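Local coordinates for protein acyl-coenzyme A oxidase 3 (Yarrowia lipolytica, PDB 5YS9) that oxidises acyl-CoA substrates of different chain lengths to trans-2-enoyl-CoA with FAD and molecular oxygen, releasing hydrogen peroxide in peroxisomal fatty acid beta-oxidation, at residues L58-E61 and L62-P66; Y350-R353 and R354-L358; C462-M465 and G466-L469; Q471-L474 and G475-G479; E617-N620 and H621-E625. All coordinates share one frame; numbering follows the deposited sequence.

Contact 1: residues L58-E61 and L62-P66; sequences LMTE and LERDP
Arg-64 has CG anti to its carbonyl carbon (chi1 -78°), and the chain then runs extended to NE. This carries it alongside Thr-60, with both side chains pointing the same way. Thr-60 OG1 ends over one face of the guanidinium, near its rim, 4.1 Å from Arg-64 NE. Closer in, Arg-64 CG touches Thr-60 O at 3.3 Å. Glu-63 takes the less common setting, with CG between the backbone N and the carbonyl carbon (chi1 88°). From there the chain runs extended, and Glu-63 OE2 comes to 3.5 Å from Met-59 O. The hydroxyl of Ser-640 hydrogen-bonds to this OE2. Leu-62 rests its CG on Leu-58 O at 3.4 Å.

Backbone bonds of the i to i+4 kind hold this part of the helix. Leu-62 N donates to Leu-58 O, Glu-63 N to Met-59 O, and Arg-64 N to Thr-60 O (3.2 Å). Asp-65 N bonds to Leu-62 O, three residues back.

The contact lies towards the end of helix 49-63, in the N-terminal helical region. Met-59 and Leu-62 pack on Leu-110 of helix 101-111 and on Phe-643 of helix 641-644. Glu-61 forms a salt bridge with Arg-107, and Leu-62 also reaches Leu-92 of helix 78-92.

Contact 2: residues Y350-R353 and R354-L358; sequences YHQR and RLLPL. With FAD (flavin-adenine dinucleotide), chain D.
Tyr-350, His-351 and Arg-354 meet on the first turns of helix 349-385, a long helix of the acyl-CoA oxidase alpha-helical domain that helps form the FAD site. Arg-354 is the key side chain. Its CG is anti to the carbonyl carbon (chi1 -63°), and the chain bends at chi2 (-134°) and again at chi3. The bends bring the guanidinium to the adenosine ribose of FAD. Arg-354 NH1 donates a hydrogen bond to FAD O3B at 2.6 Å, and FAD O2B lies at the guanidinium edge, close to its plane.

Two rings flank the arginine. Tyr-350 crosses it at about a right angle, with CE2 3.9 Å from Arg-354 CG. The tyrosine ring also meets Phe-551 of the second subunit. His-351 has CG anti to the backbone N, and its CE1 sits over one guanidinium face, near the rim. The two planes are 81° apart. Arg-354 NH1 lies at the edge of the imidazole, 3.7 Å from His-351 ND1. Replacing Arg-354 by a leucine would probably leave the ribose hydroxyl O3B without this donor and open a gap beside both rings.

The Arg-353 guanidinium forms a salt bridge with Glu-595 and a hydrogen bond with Asn-620. Gln-352 and Leu-356 lie side by side, and Leu-356 N donates to Gln-352 O at 2.8 Å. Pro-357 has no N-H to give, and the helix kinks there. Pro-357 CD rests 3.2 Å from Arg-353 O.

Contact 3: residues C462-M465 and G466-L469; sequences CLSM and GRGL
Met-465 meets Leu-469 and Ser-464 meets Arg-467, with Gly-466 between them in the chain. Met-465 has an unusual first torsion (chi1 130°), far from the common staggered settings, and its chain bends again at chi2. Met-465 CG stays beside the backbone, 3.4 Å from the N of the next residue, Gly-466. It also faces Leu-469 one turn on, in a loose apolar contact of 4.4 Å between Met-465 CG and Leu-469 CD1. Leu-469 CG lies nearer the backbone, 3.4 Å from Met-465 O. Further out, Met-465 packs on His-557 and Thr-558 of helix 547-573.

Gly-466 takes part through its backbone. Its N donates to Cys-462 O at 2.9 Å. This is one step of the regular i to i+4 ladder of helix 458-477, which runs through the alpha-helical domain and borders an FAD site. Leu-463, on the same turn, touches that FAD and also packs on Tyr-350 of the second subunit. Arg-467 N donates to Leu-463 O, from above the carbonyl plane, and Arg-550 NH1 also bonds to this oxygen.

Ser-464 lies under the arginine. Arg-467 has CG anti to the backbone N (chi1 177°) and bends at chi3, so its guanidinium turns back over the serine. Ser-464 CA sits beneath one face, towards the rim. Ser-464 OG hydrogen-bonds to Val-460 O, and Arg-467 NH2 stands 3.6 Å from Ser-464 OG.

Contact 4: residues Q471-L474 and G475-G479; sequences QSCL and GHRKG
Leu-474 takes the aliphatic part of Lys-478 against it, and the two side chains meet at a slant. Leu-474 has CG anti to the backbone N (chi1 -170°), which swings its branch towards the following turn. The extended lysine brings its CE to 3.8 Å from Leu-474 CG. Lys-478 CG also rests against Leu-474 O, at 3.6 Å.

Backbone hydrogen bonds join the two segments in i to i+4 steps. Gly-475 N donates to Gln-471 O at 2.9 Å, His-476 N to Ser-472 O, and Arg-477 N to Cys-473 O. The last step, Lys-478 N to Leu-474 O, is the most bent of the four. Here helix 458-477 ends in a Schellman motif. Gly-479, with positive phi (101°), is its C-prime residue. Gly-479 N reaches back to His-476 O at 2.9 Å, and Lys-480 N bonds to Gly-475 O. At these backbone angles a beta carbon would press against the preceding carbonyl oxygen.

The polar side chains find partners outside the two segments. Arg-477 is extended from CG to NE and passes the thiol of Cys-473, with Cys-473 SG 3.9 Å from Arg-477 NH2. Its outer end is held by helix 507-534, through a salt bridge to Asp-527 and a hydrogen bond to Gln-523. Ser-472 OG bonds to Glu-403, and His-476 ND1 bonds to Lys-480 O, beyond the turn.

Contact 5: residues E617-N620 and H621-E625; sequences ELVN and HYCKE
Two turns of helix 609-628, in the C-terminal helical domain of the acyl-CoA oxidase, are joined here through Leu-618, Val-619, Tyr-622 and Cys-623. Tyr-622 N donates a nearly straight hydrogen bond of 2.8 Å to Leu-618 O. The same oxygen touches the aromatic ring, with Tyr-622 CD2 at 3.2 Å from Leu-618 O. Tyr-622 has CG anti to the carbonyl carbon (chi1 -76°), which sends the ring back along the preceding turn. His-621 is rotated the other way, with CG anti to the backbone N. Its ND1 stands 4.0 Å above the Tyr-622 ring plane, over the ring centre. Glu-625 CG lies over one face of the imidazole, towards its rim.

The phenol OH of Tyr-622 hydrogen-bonds to Asn-587, and its ring packs on Leu-591 of helix 579-596. An alanine in place of Tyr-622 would remove the ring under His-621, and is likely to leave the Asn-587 amide without its hydroxyl partner and a gap beside Leu-591.

On another side, Cys-623 SG lies 3.4 Å from Val-619 O and 4.4 Å from Val-619 CG1. Cys-623 N bonds to that same carbonyl oxygen. Lys-624 CG rests 3.5 Å from Asn-620 O, the acceptor of the lysine's own N-H. Helix 579-596 meets Val-619 and Tyr-622, while helix 349-385 meets Val-619, Cys-623 and Lys-624. Helix 609-628 is thus packed between these two helices in the all-helical C-terminal part of the acyl-CoA oxidase.

Contacts 2 and 5 lie side by side, with centres 10 Å apart. Arg-353 NH2 and Asn-620 OD1, 2.7 Å apart, join them in a hydrogen bond. Contact 2 binds FAD directly; in contact 5 the side chain of Cys-623 is about 13 Å from a bound FAD. Contacts 3 and 4 follow each other on helix 458-477, centres 14 Å apart. The side chain of Leu-463 in contact 3 is about 4 Å from an FAD, while contact 4 lies at the outer end of the helix. Contacts 2 and 3 are about 17 Å apart at their nearest atoms, yet across the dimer Tyr-350 packs on Leu-463 of the other subunit. Contact 1 stays apart, about 17 Å from contact 2 at the nearest atoms.

Contact 1: residues L58-E61 and L62-P66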
# COMPACT_ATOMS: atom_id res chain seq x y z
N LEU A 58 12.29 25.51 13.95
CA LEU A 58 12.92 24.28 13.51
C LEU A 58 12.70 23.98 12.04
O LEU A 58 13.62 23.57 11.36
CB LEU A 58 12.40 23.11 14.34
CG LEU A 58 12.79 23.07 15.81
CD1 LEU A 58 12.11 21.92 16.50
CD2 LEU A 58 14.28 22.99 15.98
N MET A 59 11.49 24.20 11.55
CA MET A 59 11.18 23.92 10.16
C MET A 59 11.97 24.79 9.22
O MET A 59 12.50 24.33 8.23
CB MET A 59 9.68 24.11 9.91
CG MET A 59 8.85 22.87 10.15
SD MET A 59 7.09 23.18 10.27
CE MET A 59 6.52 22.27 8.86
N THR A 60 12.06 26.07 9.56
CA THR A 60 12.85 27.01 8.78
C THR A 60 14.35 26.73 8.80
O THR A 60 15.03 26.95 7.83
CB THR A 60 12.43 28.50 8.94
OG1 THR A 60 13.57 29.31 9.20
CG2 THR A 60 11.45 28.68 10.03
N GLU A 61 14.86 26.24 9.92
CA GLU A 61 16.25 25.83 10.02
C GLU A 61 16.58 24.66 9.12
O GLU A 61 17.65 24.59 8.56
CB GLU A 61 16.60 25.48 11.46
CG GLU A 61 17.08 26.66 12.28
CD GLU A 61 16.95 26.44 13.76
OE1 GLU A 61 16.74 25.30 14.18
OE2 GLU A 61 17.07 27.41 14.50
N LEU A 62 15.67 23.72 9.02
CA LEU A 62 15.84 22.57 8.16
C LEU A 62 15.77 22.87 6.68
O LEU A 62 16.62 22.46 5.91
CB LEU A 62 14.77 21.53 8.49
CG LEU A 62 14.82 20.82 9.84
CD1 LEU A 62 13.47 20.26 10.21
CD2 LEU A 62 15.85 19.73 9.82
N GLU A 63 14.76 23.61 6.30
CA GLU A 63 14.48 23.89 4.91
C GLU A 63 15.53 24.76 4.24
O GLU A 63 15.81 24.63 3.07
CB GLU A 63 13.07 24.39 4.73
CG GLU A 63 12.89 25.87 4.86
CD GLU A 63 11.44 26.25 4.76
OE1 GLU A 63 11.08 26.92 3.79
OE2 GLU A 63 10.66 25.86 5.64
N ARG A 64 16.05 25.69 5.02
CA ARG A 64 17.07 26.60 4.57
C ARG A 64 18.42 25.95 4.37
O ARG A 64 19.26 26.49 3.68
CB ARG A 64 17.16 27.79 5.51
CG ARG A 64 16.07 28.81 5.32
CD ARG A 64 16.28 29.99 6.23
NE ARG A 64 15.35 31.07 5.99
CZ ARG A 64 15.35 32.21 6.67
NH1 ARG A 64 16.23 32.39 7.62
NH2 ARG A 64 14.47 33.15 6.40
N ASP A 65 18.64 24.81 5.00
CA ASP A 65 19.94 24.17 4.96
C ASP A 65 20.23 23.58 3.59
O ASP A 65 19.53 22.70 3.12
CB ASP A 65 19.98 23.09 6.01
CG ASP A 65 21.37 22.73 6.41
OD1 ASP A 65 22.25 22.70 5.55
OD2 ASP A 65 21.59 22.49 7.60
N PRO A 66 21.26 24.07 2.92
CA PRO A 66 21.54 23.66 1.55
C PRO A 66 21.87 22.18 1.40
O PRO A 66 21.44 21.57 0.44
CB PRO A 66 22.74 24.52 1.17
CG PRO A 66 22.66 25.68 2.08
CD PRO A 66 22.21 25.09 3.37

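Contact 2: residues Y350-R353 and R354-L358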
# COMPACT_ATOMS: atom_id res chain seq x y z
N TYR A 350 -18.53 11.78 -3.33
CA TYR A 350 -17.68 10.62 -3.14
C TYR A 350 -16.24 10.98 -2.88
O TYR A 350 -15.58 10.34 -2.09
CB TYR A 350 -17.79 9.56 -4.23
CG TYR A 350 -17.26 8.27 -3.67
CD1 TYR A 350 -17.84 7.70 -2.56
CD2 TYR A 350 -16.13 7.67 -4.19
CE1 TYR A 350 -17.35 6.55 -2.01
CE2 TYR A 350 -15.64 6.51 -3.63
CZ TYR A 350 -16.26 5.96 -2.54
OH TYR A 350 -15.79 4.82 -1.96
N HIS A 351 -15.74 11.99 -3.57
CA HIS A 351 -14.39 12.37 -3.35
C HIS A 351 -14.16 12.98 -1.94
O HIS A 351 -13.10 12.73 -1.29
CB HIS A 351 -13.93 13.30 -4.46
CG HIS A 351 -12.46 13.31 -4.63
ND1 HIS A 351 -11.80 12.30 -5.28
CD2 HIS A 351 -11.52 14.18 -4.19
CE1 HIS A 351 -10.51 12.59 -5.29
NE2 HIS A 351 -10.32 13.72 -4.63
N GLN A 352 -15.17 13.73 -1.47
CA GLN A 352 -15.19 14.24 -0.10
C GLN A 352 -15.09 13.10 0.91
O GLN A 352 -14.28 13.19 1.82
CB GLN A 352 -16.46 15.08 0.17
CG GLN A 352 -16.50 16.41 -0.63
CD GLN A 352 -17.79 17.18 -0.46
OE1 GLN A 352 -18.62 16.82 0.38
NE2 GLN A 352 -17.96 18.28 -1.23
N ARG A 353 -15.83 12.03 0.69
CA ARG A 353 -15.77 10.83 1.52
C ARG A 353 -14.41 10.14 1.51
O ARG A 353 -14.00 9.56 2.49
CB ARG A 353 -16.85 9.84 1.13
CG ARG A 353 -18.20 10.14 1.72
CD ARG A 353 -19.25 9.24 1.12
NE ARG A 353 -20.48 9.28 1.87
CZ ARG A 353 -20.71 8.56 2.96
NH1 ARG A 353 -19.79 7.75 3.42
NH2 ARG A 353 -21.87 8.66 3.56
N ARG A 354 -13.76 10.13 0.36
CA ARG A 354 -12.42 9.58 0.27
C ARG A 354 -11.39 10.32 1.09
O ARG A 354 -10.54 9.70 1.69
CB ARG A 354 -11.96 9.56 -1.18
CG ARG A 354 -12.77 8.69 -2.10
CD ARG A 354 -11.86 7.84 -2.95
NE ARG A 354 -11.80 8.33 -4.31
CZ ARG A 354 -10.70 8.37 -5.04
NH1 ARG A 354 -10.76 8.84 -6.27
NH2 ARG A 354 -9.56 7.95 -4.55
N LEU A 355 -11.44 11.64 1.09
CA LEU A 355 -10.38 12.42 1.70
C LEU A 355 -10.69 13.11 3.01
O LEU A 355 -9.85 13.20 3.88
CB LEU A 355 -9.85 13.45 0.72
CG LEU A 355 -9.29 12.98 -0.61
CD1 LEU A 355 -8.85 14.17 -1.43
CD2 LEU A 355 -8.15 12.01 -0.41
N LEU A 356 -11.89 13.63 3.16
CA LEU A 356 -12.16 14.48 4.35
C LEU A 356 -12.11 13.72 5.70
O LEU A 356 -11.64 14.29 6.69
CB LEU A 356 -13.45 15.27 4.19
CG LEU A 356 -13.42 16.24 3.02
CD1 LEU A 356 -14.76 16.98 2.94
CD2 LEU A 356 -12.28 17.25 3.05
N PRO A 357 -12.55 12.44 5.74
CA PRO A 357 -12.42 11.63 6.96
C PRO A 357 -10.97 11.40 7.35
O PRO A 357 -10.64 11.39 8.55
CB PRO A 357 -13.10 10.32 6.59
CG PRO A 357 -14.08 10.69 5.54
CD PRO A 357 -13.39 11.76 4.74
N LEU A 358 -10.11 11.30 6.34
CA LEU A 358 -8.71 11.05 6.54
C LEU A 358 -8.03 12.32 7.03
O LEU A 358 -7.11 12.25 7.82
CB LEU A 358 -8.07 10.49 5.27
CG LEU A 358 -8.74 9.21 4.70
CD1 LEU A 358 -8.12 8.68 3.42
CD2 LEU A 358 -8.69 8.12 5.73
PA FAD D . -8.78 11.86 -13.18
O1A FAD D . -9.60 11.21 -14.22
O2A FAD D . -8.79 13.33 -13.01
O5B FAD D . -9.11 11.31 -11.74
C5B FAD D . -8.32 11.80 -10.67
C4B FAD D . -9.00 11.46 -9.38
O4B FAD D . -10.27 12.10 -9.35
C3B FAD D . -9.25 9.97 -9.35
O3B FAD D . -8.94 9.45 -8.07
C2B FAD D . -10.73 9.82 -9.56
O2B FAD D . -11.21 8.72 -8.80
C1B FAD D . -11.29 11.15 -9.09
N9A FAD D . -12.44 11.39 -9.96
C8A FAD D . -12.39 11.75 -11.24
N7A FAD D . -13.64 11.85 -11.75
C5A FAD D . -14.50 11.54 -10.78
C6A FAD D . -15.97 11.43 -10.64
N6A FAD D . -16.79 11.70 -11.67
N1A FAD D . -16.45 11.07 -9.45
C2A FAD D . -15.65 10.80 -8.42
N3A FAD D . -14.31 10.86 -8.47
C4A FAD D . -13.70 11.22 -9.60
N1 FAD D . -2.43 7.17 -21.07
C2 FAD D . -2.27 6.95 -22.38
O2 FAD D . -3.09 7.43 -23.15
N3 FAD D . -1.28 6.22 -22.88
C4 FAD D . -0.37 5.67 -22.11
O4 FAD D . 0.54 5.01 -22.61
C4X FAD D . -0.46 5.86 -20.66
N5 FAD D . 0.43 5.32 -19.83
C5X FAD D . 0.34 5.52 -18.51
C6 FAD D . 1.29 4.96 -17.69
C7 FAD D . 1.21 5.15 -16.34
C7M FAD D . 2.24 4.53 -15.44
C8 FAD D . 0.11 5.96 -15.77
C8M FAD D . 0.02 6.17 -14.30
C9 FAD D . -0.84 6.51 -16.59
C9A FAD D . -0.77 6.32 -17.95
N10 FAD D . -1.73 6.88 -18.81
C10 FAD D . -1.58 6.66 -20.17
C1' FAD D . -2.84 7.70 -18.32
C2' FAD D . -3.87 6.96 -17.46
O2' FAD D . -4.78 6.25 -18.29
C3' FAD D . -4.63 7.94 -16.57
O3' FAD D . -3.82 8.21 -15.45
C4' FAD D . -5.97 7.44 -16.04
O4' FAD D . -6.62 6.71 -17.08
C5' FAD D . -6.91 8.57 -15.67
O5' FAD D . -6.65 9.20 -14.43
P FAD D . -6.43 10.77 -14.37
O1P FAD D . -5.03 11.07 -13.98
O2P FAD D . -6.96 11.35 -15.62
O3P FAD D . -7.29 11.30 -13.14

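Contact 3: residues C462-M465 and G466-L469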
# COMPACT_ATOMS: atom_id res chain seq x y z
N CYS A 462 -1.09 -5.81 18.46
CA CYS A 462 -2.55 -5.87 18.57
C CYS A 462 -3.02 -7.13 19.32
O CYS A 462 -3.96 -7.06 20.13
CB CYS A 462 -3.23 -5.76 17.20
SG CYS A 462 -3.16 -4.12 16.40
N LEU A 463 -2.40 -8.27 19.05
CA LEU A 463 -2.75 -9.51 19.75
C LEU A 463 -2.36 -9.51 21.24
O LEU A 463 -3.07 -10.09 22.04
CB LEU A 463 -2.16 -10.74 19.06
CG LEU A 463 -2.64 -11.02 17.64
CD1 LEU A 463 -1.88 -12.21 17.04
CD2 LEU A 463 -4.13 -11.27 17.51
N SER A 464 -1.25 -8.87 21.59
CA SER A 464 -0.85 -8.72 22.98
C SER A 464 -1.76 -7.81 23.69
O SER A 464 -2.14 -8.07 24.82
CB SER A 464 0.53 -8.11 23.12
OG SER A 464 1.45 -8.93 22.48
N MET A 465 -2.07 -6.68 23.07
CA MET A 465 -2.91 -5.75 23.74
C MET A 465 -4.31 -6.32 23.90
O MET A 465 -4.90 -6.09 24.93
CB MET A 465 -2.86 -4.35 23.11
CG MET A 465 -4.21 -3.74 22.82
SD MET A 465 -4.22 -1.99 22.98
CE MET A 465 -5.50 -1.67 21.80
N GLY A 466 -4.78 -7.08 22.90
CA GLY A 466 -6.08 -7.81 22.95
C GLY A 466 -6.19 -8.83 24.07
O GLY A 466 -7.19 -8.90 24.74
N ARG A 467 -5.14 -9.62 24.25
CA ARG A 467 -4.93 -10.44 25.44
C ARG A 467 -4.87 -9.57 26.69
O ARG A 467 -5.52 -9.89 27.68
CB ARG A 467 -3.67 -11.30 25.31
CG ARG A 467 -3.29 -12.16 26.52
CD ARG A 467 -2.01 -12.98 26.37
NE ARG A 467 -0.85 -12.09 26.22
CZ ARG A 467 0.11 -12.18 25.27
NH1 ARG A 467 0.11 -13.16 24.35
NH2 ARG A 467 1.10 -11.28 25.24
N GLY A 468 -4.13 -8.48 26.66
CA GLY A 468 -4.04 -7.58 27.79
C GLY A 468 -5.38 -6.99 28.26
O GLY A 468 -5.55 -6.71 29.45
N LEU A 469 -6.32 -6.78 27.34
CA LEU A 469 -7.61 -6.21 27.70
C LEU A 469 -8.52 -7.25 28.37
O LEU A 469 -9.32 -6.91 29.22
CB LEU A 469 -8.32 -5.68 26.48
CG LEU A 469 -7.71 -4.47 25.80
CD1 LEU A 469 -8.33 -4.32 24.39
CD2 LEU A 469 -7.89 -3.22 26.67

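Contact 4: residues Q471-L474 and G475-G479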
# COMPACT_ATOMS: atom_id res chain seq x y z
N GLN A 471 -7.36 -9.81 30.15
CA GLN A 471 -6.76 -9.89 31.48
C GLN A 471 -7.16 -8.72 32.36
O GLN A 471 -7.41 -8.93 33.56
CB GLN A 471 -5.24 -10.03 31.42
CG GLN A 471 -4.78 -11.40 30.93
CD GLN A 471 -3.30 -11.42 30.49
OE1 GLN A 471 -2.75 -10.39 30.06
NE2 GLN A 471 -2.66 -12.57 30.62
N SER A 472 -7.23 -7.51 31.81
CA SER A 472 -7.70 -6.34 32.59
C SER A 472 -9.17 -6.49 33.04
O SER A 472 -9.49 -6.18 34.18
CB SER A 472 -7.53 -5.05 31.80
OG SER A 472 -6.18 -4.65 31.85
N CYS A 473 -10.03 -6.94 32.12
CA CYS A 473 -11.45 -7.16 32.35
C CYS A 473 -11.65 -8.26 33.39
O CYS A 473 -12.38 -8.05 34.33
CB CYS A 473 -12.13 -7.54 31.05
SG CYS A 473 -13.91 -7.94 31.06
N LEU A 474 -11.00 -9.41 33.22
CA LEU A 474 -11.04 -10.54 34.19
C LEU A 474 -10.48 -10.16 35.58
O LEU A 474 -11.12 -10.45 36.58
CB LEU A 474 -10.30 -11.76 33.64
CG LEU A 474 -10.41 -13.10 34.38
CD1 LEU A 474 -11.85 -13.58 34.64
CD2 LEU A 474 -9.68 -14.13 33.55
N GLY A 475 -9.34 -9.47 35.64
CA GLY A 475 -8.84 -8.94 36.92
C GLY A 475 -9.78 -7.94 37.60
O GLY A 475 -9.80 -7.86 38.82
N HIS A 476 -10.54 -7.18 36.84
CA HIS A 476 -11.56 -6.32 37.41
C HIS A 476 -12.68 -7.10 38.09
O HIS A 476 -13.14 -6.75 39.15
CB HIS A 476 -12.13 -5.40 36.34
CG HIS A 476 -13.15 -4.44 36.85
ND1 HIS A 476 -12.86 -3.46 37.77
CD2 HIS A 476 -14.46 -4.32 36.57
CE1 HIS A 476 -13.96 -2.78 38.03
NE2 HIS A 476 -14.94 -3.28 37.32
N ARG A 477 -13.10 -8.18 37.45
CA ARG A 477 -14.18 -9.02 37.93
C ARG A 477 -13.80 -9.67 39.24
O ARG A 477 -14.65 -10.04 40.03
CB ARG A 477 -14.53 -10.09 36.90
CG ARG A 477 -14.91 -9.54 35.55
CD ARG A 477 -15.55 -10.64 34.74
NE ARG A 477 -16.05 -10.17 33.47
CZ ARG A 477 -16.41 -10.97 32.48
NH1 ARG A 477 -16.32 -12.27 32.61
NH2 ARG A 477 -16.86 -10.46 31.35
N LYS A 478 -12.50 -9.84 39.44
CA LYS A 478 -11.95 -10.43 40.64
C LYS A 478 -11.61 -9.37 41.66
O LYS A 478 -10.99 -9.65 42.67
CB LYS A 478 -10.73 -11.27 40.31
CG LYS A 478 -11.07 -12.53 39.55
CD LYS A 478 -9.85 -13.35 39.18
CE LYS A 478 -10.17 -14.27 38.02
NZ LYS A 478 -9.12 -15.31 37.84
N GLY A 479 -11.99 -8.13 41.38
CA GLY A 479 -11.86 -7.08 42.34
C GLY A 479 -10.68 -6.16 42.17
O GLY A 479 -10.56 -5.25 42.97

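Contact 5: residues E617-N620 and H621-E625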
# COMPACT_ATOMS: atom_id res chain seq x y z
N GLU A 617 -26.39 9.79 6.40
CA GLU A 617 -26.78 11.15 6.08
C GLU A 617 -25.91 12.15 6.84
O GLU A 617 -25.53 13.19 6.30
CB GLU A 617 -28.25 11.35 6.36
CG GLU A 617 -28.79 12.67 5.84
CD GLU A 617 -30.30 12.64 5.61
OE1 GLU A 617 -30.76 11.69 4.94
OE2 GLU A 617 -31.00 13.56 6.10
N LEU A 618 -25.55 11.82 8.08
CA LEU A 618 -24.75 12.74 8.89
C LEU A 618 -23.32 12.87 8.39
O LEU A 618 -22.83 13.98 8.27
CB LEU A 618 -24.81 12.32 10.35
CG LEU A 618 -26.17 12.65 11.00
CD1 LEU A 618 -26.23 12.16 12.44
CD2 LEU A 618 -26.48 14.14 10.91
N VAL A 619 -22.71 11.75 8.00
CA VAL A 619 -21.39 11.72 7.38
C VAL A 619 -21.37 12.59 6.09
O VAL A 619 -20.48 13.40 5.92
CB VAL A 619 -20.94 10.26 7.06
CG1 VAL A 619 -19.67 10.24 6.23
CG2 VAL A 619 -20.72 9.45 8.32
N ASN A 620 -22.36 12.42 5.21
CA ASN A 620 -22.55 13.31 4.04
C ASN A 620 -22.65 14.76 4.42
O ASN A 620 -21.96 15.62 3.81
CB ASN A 620 -23.79 12.97 3.23
CG ASN A 620 -23.69 11.63 2.53
OD1 ASN A 620 -22.62 11.03 2.46
ND2 ASN A 620 -24.82 11.13 2.05
N HIS A 621 -23.46 15.04 5.43
CA HIS A 621 -23.61 16.41 5.94
C HIS A 621 -22.31 17.02 6.44
O HIS A 621 -21.96 18.14 6.05
CB HIS A 621 -24.71 16.50 7.01
CG HIS A 621 -24.77 17.80 7.72
ND1 HIS A 621 -24.31 17.96 9.02
CD2 HIS A 621 -25.24 19.00 7.34
CE1 HIS A 621 -24.47 19.22 9.39
NE2 HIS A 621 -25.03 19.87 8.39
N TYR A 622 -21.58 16.31 7.28
CA TYR A 622 -20.31 16.84 7.82
C TYR A 622 -19.21 16.88 6.78
O TYR A 622 -18.34 17.75 6.83
CB TYR A 622 -19.84 16.04 9.04
CG TYR A 622 -20.63 16.40 10.26
CD1 TYR A 622 -20.41 17.62 10.90
CD2 TYR A 622 -21.59 15.52 10.77
CE1 TYR A 622 -21.13 17.96 12.04
CE2 TYR A 622 -22.31 15.85 11.90
CZ TYR A 622 -22.07 17.07 12.52
OH TYR A 622 -22.79 17.40 13.59
N CYS A 623 -19.23 15.92 5.86
CA CYS A 623 -18.42 16.06 4.66
C CYS A 623 -18.58 17.46 4.04
O CYS A 623 -17.60 18.10 3.76
CB CYS A 623 -18.75 14.96 3.63
SG CYS A 623 -17.80 13.45 3.87
N LYS A 624 -19.82 17.92 3.83
CA LYS A 624 -20.04 19.22 3.20
C LYS A 624 -19.60 20.35 4.12
O LYS A 624 -19.07 21.33 3.62
CB LYS A 624 -21.48 19.43 2.77
CG LYS A 624 -22.03 18.45 1.74
CD LYS A 624 -23.49 18.80 1.37
CE LYS A 624 -24.44 17.60 1.35
NZ LYS A 624 -24.41 16.82 0.07
N GLU A 625 -19.75 20.21 5.43
CA GLU A 625 -19.33 21.28 6.38
C GLU A 625 -17.82 21.43 6.47
O GLU A 625 -17.29 22.55 6.63
CB GLU A 625 -19.90 21.04 7.80
CG GLU A 625 -21.42 21.15 7.90
CD GLU A 625 -21.95 22.49 7.38
OE1 GLU A 625 -21.81 23.50 8.10
OE2 GLU A 625 -22.50 22.54 6.26